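Local structure of hydrogenase maturation factor (Thermoanaerobacter tengcongensis, 3VTI) at the magnesium ion site and the interface of chains A and B. The protein accepts a carbamoyl group from HypF as an S-carbamoyl and dehydrates it with ATP to a nitrile during [NiFe]-hydrogenase maturation. Sequence-based numbering; all coordinates share one arbitrary frame. Chains: chain A/B, Hydrogenase maturation factor.

Contact 1 and contact 2 lie about 25 Å apart, measured between the centres of their C-alpha atoms, and suggest that metal binding and the subunit contact occupy separate regions of the fold. Contact 1 is built within one chain, from A:Asp60 at the end of helix 49-60, A:Arg198 at the end of strand 194-198 and loop residues. Contact 2 joins the two HypE copies through strands 66-78 and 120-130, the end of strand 103-112 and the loop before strand 120-130. They share no residue, but helix 49-60 is followed in sequence by strand 66-78, which may link the two sites structurally.

Contact 1: the magnesium ion site. Residues chain A 22, 60, 198-199, 201. With MG (magnesium ion), chain C.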
# COMPACT_ATOMS: atom_id res chain seq x y z
N ASP A 22 -6.91 21.61 2.30
CA ASP A 22 -6.76 20.66 1.20
C ASP A 22 -5.35 20.71 0.63
O ASP A 22 -4.87 19.74 0.05
CB ASP A 22 -7.74 20.99 0.07
CG ASP A 22 -9.17 20.57 0.37
OD1 ASP A 22 -9.49 19.38 0.13
OD2 ASP A 22 -9.95 21.43 0.84
N ASP A 60 -7.41 18.53 -5.22
CA ASP A 60 -6.87 19.03 -3.97
C ASP A 60 -5.96 20.24 -4.22
O ASP A 60 -5.97 21.19 -3.43
CB ASP A 60 -6.09 17.93 -3.22
CG ASP A 60 -7.00 16.97 -2.45
OD1 ASP A 60 -7.89 17.42 -1.69
OD2 ASP A 60 -6.80 15.74 -2.57
N ARG A 198 -13.94 22.73 -1.27
CA ARG A 198 -13.49 21.41 -0.84
C ARG A 198 -14.27 20.29 -1.54
O ARG A 198 -15.49 20.36 -1.67
CB ARG A 198 -13.57 21.24 0.68
CG ARG A 198 -13.07 19.90 1.18
CD ARG A 198 -12.72 19.94 2.66
NE ARG A 198 -11.48 20.68 2.89
CZ ARG A 198 -10.91 20.86 4.08
NH1 ARG A 198 -11.46 20.36 5.19
NH2 ARG A 198 -9.78 21.55 4.17
N ASP A 199 -13.54 19.28 -1.98
CA ASP A 199 -14.15 18.08 -2.54
C ASP A 199 -14.57 17.09 -1.45
O ASP A 199 -13.75 16.73 -0.59
CB ASP A 199 -13.22 17.43 -3.57
CG ASP A 199 -11.83 17.12 -3.02
OD1 ASP A 199 -11.38 17.77 -2.05
OD2 ASP A 199 -11.18 16.22 -3.60
N THR A 201 -14.76 14.00 -0.27
CA THR A 201 -14.24 12.67 -0.49
C THR A 201 -14.52 11.84 0.78
O THR A 201 -15.67 11.77 1.23
CB THR A 201 -12.74 12.70 -0.87
OG1 THR A 201 -12.04 13.53 0.06
CG2 THR A 201 -12.53 13.29 -2.27
MG MG C . -9.59 17.28 -0.55
O HOH W 1 -8.21 17.25 1.41
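OD2 of A:Asp22, in a magnesium site of the AIR synthase-related fold of the HypE family, is gripped by one good hydrogen bond and one weak one, both from A:Arg198. NE gives a nearly straight bond of 2.7 Å to A:Asp22 OD2 (165° at H), which is also a salt bridge, while NH2 adds the weak, bent one. The oxygen lies at the edge of the guanidinium, close to its plane, whereas the nitrogen stands above the carboxylate plane. This grip should restrain rotation of the carboxylate and leaves its other branch, A:Asp22 OD1, on the metal at 2.2 Å from MG.

Two more aspartates bind the ion through one oxygen each. A:Asp60, the last residue of helix 49-60, puts OD1 at 2.0 Å from MG, with OD2 turned back to 3.8 Å from MG. In both A:Asp22 and A:Asp60 the carboxylate carbon is anti to the carbonyl carbon, beside the backbone N. A:Asp199 instead takes the crowded position between backbone N and carbonyl carbon (chi1 55°), and its OD1 reaches MG at 2.4 Å. Water 1 lies roughly opposite, its O 2.4 Å from MG, making an angle of 161° with A:Asp199 OD1.

The observed shell is irregular, and further waters may be unseen. The cation would probably favour the ionised forms of the three carboxylates, and A:Arg198 may do the same for A:Asp22. Because A:Arg198 directly precedes A:Asp199, one short segment both steadies a ligand and supplies another. A:Thr201 lies beside the site, its OG1 4.5 Å from MG and too far to bind it directly. In this ATP-using family such a metal plausibly serves nucleotide phosphates, although no nucleotide is bound here.

Contact 2: the interface of chains A and B. Residues chain A 76, 112, 115-118, 121; chain B 76, 112, 115-118, 121.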
# COMPACT_ATOMS: atom_id res chain seq x y z
N ILE A 76 3.61 1.74 -5.56
CA ILE A 76 4.09 0.64 -4.73
C ILE A 76 3.40 -0.63 -5.22
O ILE A 76 2.19 -0.78 -5.04
CB ILE A 76 3.83 0.91 -3.22
CG1 ILE A 76 4.53 2.21 -2.79
CG2 ILE A 76 4.27 -0.28 -2.38
CD1 ILE A 76 4.12 2.76 -1.44
N VAL A 112 7.51 -4.64 -4.13
CA VAL A 112 7.63 -5.35 -2.85
C VAL A 112 7.26 -6.83 -3.00
O VAL A 112 6.56 -7.18 -3.94
CB VAL A 112 6.75 -4.69 -1.76
CG1 VAL A 112 7.34 -3.35 -1.35
CG2 VAL A 112 5.32 -4.49 -2.27
N GLY A 115 2.55 -10.43 -1.39
CA GLY A 115 1.83 -10.44 -0.10
C GLY A 115 2.13 -9.28 0.83
O GLY A 115 1.59 -9.21 1.93
N SER A 116 3.00 -8.36 0.40
CA SER A 116 3.37 -7.21 1.21
C SER A 116 2.52 -5.99 0.86
O SER A 116 2.55 -4.98 1.56
CB SER A 116 4.86 -6.90 1.05
OG SER A 116 5.65 -7.89 1.69
N VAL A 117 1.74 -6.14 -0.20
CA VAL A 117 0.74 -5.15 -0.56
C VAL A 117 -0.30 -5.79 -1.47
O VAL A 117 0.06 -6.54 -2.36
CB VAL A 117 1.39 -3.91 -1.21
CG1 VAL A 117 1.82 -4.17 -2.64
CG2 VAL A 117 0.49 -2.74 -1.12
N ASP A 118 -1.58 -5.51 -1.23
CA ASP A 118 -2.65 -6.01 -2.09
C ASP A 118 -2.57 -5.32 -3.46
O ASP A 118 -3.16 -4.26 -3.68
CB ASP A 118 -4.03 -5.81 -1.44
CG ASP A 118 -5.15 -6.62 -2.12
OD1 ASP A 118 -4.85 -7.52 -2.94
OD2 ASP A 118 -6.34 -6.36 -1.83
N PHE A 121 -0.68 0.17 -4.68
CA PHE A 121 -1.07 1.49 -4.17
C PHE A 121 -0.36 2.58 -4.95
O PHE A 121 0.74 2.37 -5.47
CB PHE A 121 -0.75 1.65 -2.68
CG PHE A 121 -1.45 0.66 -1.78
CD1 PHE A 121 -2.77 0.30 -2.01
CD2 PHE A 121 -0.79 0.12 -0.70
CE1 PHE A 121 -3.41 -0.60 -1.19
CE2 PHE A 121 -1.42 -0.78 0.13
CZ PHE A 121 -2.73 -1.15 -0.12
N ILE B 76 0.65 4.86 4.76
CA ILE B 76 -0.23 3.74 4.47
C ILE B 76 0.04 2.70 5.55
O ILE B 76 1.13 2.15 5.63
CB ILE B 76 -0.03 3.18 3.04
CG1 ILE B 76 -0.17 4.30 2.00
CG2 ILE B 76 -1.03 2.08 2.75
CD1 ILE B 76 0.22 3.91 0.58
N VAL B 112 -5.47 0.45 6.07
CA VAL B 112 -5.96 -0.64 5.22
C VAL B 112 -6.15 -1.93 6.01
O VAL B 112 -5.55 -2.11 7.07
CB VAL B 112 -5.02 -0.90 4.02
CG1 VAL B 112 -4.93 0.33 3.11
CG2 VAL B 112 -3.65 -1.35 4.49
N GLY B 115 -3.21 -7.56 6.40
CA GLY B 115 -2.65 -8.31 5.29
C GLY B 115 -2.62 -7.61 3.95
O GLY B 115 -2.18 -8.19 2.96
N SER B 116 -3.11 -6.36 3.91
CA SER B 116 -3.11 -5.52 2.70
C SER B 116 -1.85 -4.66 2.56
O SER B 116 -1.48 -4.26 1.46
CB SER B 116 -4.36 -4.64 2.63
OG SER B 116 -5.49 -5.38 2.20
N VAL B 117 -1.21 -4.35 3.68
CA VAL B 117 0.10 -3.69 3.70
C VAL B 117 0.87 -4.43 4.76
O VAL B 117 0.28 -4.92 5.73
CB VAL B 117 0.03 -2.21 4.15
CG1 VAL B 117 1.37 -1.52 3.96
CG2 VAL B 117 -1.02 -1.45 3.40
N ASP B 118 2.18 -4.52 4.59
CA ASP B 118 3.01 -5.09 5.64
C ASP B 118 3.44 -4.00 6.62
O ASP B 118 4.48 -3.38 6.45
CB ASP B 118 4.20 -5.83 5.06
CG ASP B 118 4.99 -6.58 6.11
OD1 ASP B 118 4.43 -6.84 7.21
OD2 ASP B 118 6.17 -6.91 5.84
N PHE B 121 3.85 1.74 5.13
CA PHE B 121 4.64 2.34 4.07
C PHE B 121 4.56 3.84 4.21
O PHE B 121 3.52 4.37 4.59
CB PHE B 121 4.15 1.92 2.68
CG PHE B 121 4.44 0.47 2.34
CD1 PHE B 121 5.53 -0.19 2.91
CD2 PHE B 121 3.63 -0.23 1.45
CE1 PHE B 121 5.80 -1.53 2.61
CE2 PHE B 121 3.90 -1.58 1.14
CZ PHE B 121 5.00 -2.21 1.71
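Two phenylalanines, A:Phe121 and B:Phe121, fill the tightly packed part of this two-fold interface between AIR synthase-related HypE subunits, and the A:Val117 and B:Val117 backbones meet in an antiparallel beta bridge. This local bridge between the two loops is consistent with a HypE dimer within the HypE-HypF complex.

Each ring springs from the start of strand 120-130 with CG anti to the carbonyl carbon (chi1 -61° in A:Phe121) and reaches into the other chain. The CE2 corner of A:Phe121 crosses B:Val117 obliquely, 3.4 Å from its CG2. B:Phe121, in turn, slants past A:Ile76, whose CG2 branch lies 3.8 Å from B:Phe121 CE2, as A:Phe121 does past B:Ile76. One face of the B:Phe121 ring is covered near its rim by B:Val117 CG1 of its own chain. The two valines differ: CG1 is anti to the backbone N in B:Val117 (chi1 -172°), but occupies the crowded position in A:Val117 (chi1 76°), leaving CG2 to approach B:Ser116 O at 3.6 Å.

The Ser116-Asp118 loop is polar yet well buried, each Ser116 hiding nearly as much surface as a ring. There the amide N of A:Asp118 donates to B:Ser116 O over 3.0 Å, approaching from above the carbonyl plane; the twin from B:Asp118 N to A:Ser116 O is weak. The aspartate carboxylates, swung anti to their own backbone N, point away. A:Ser116 O also lies 3.7 Å from CE2 of B:Phe121, out of the ring plane.

Contact loosens at the margins. A:Val112 merely meets the B:Phe121 ring tip to tip, CG1 4.0 Å from CZ, hiding little surface, and A:Gly115 O and B:Gly115 O stand 4.0 Å apart.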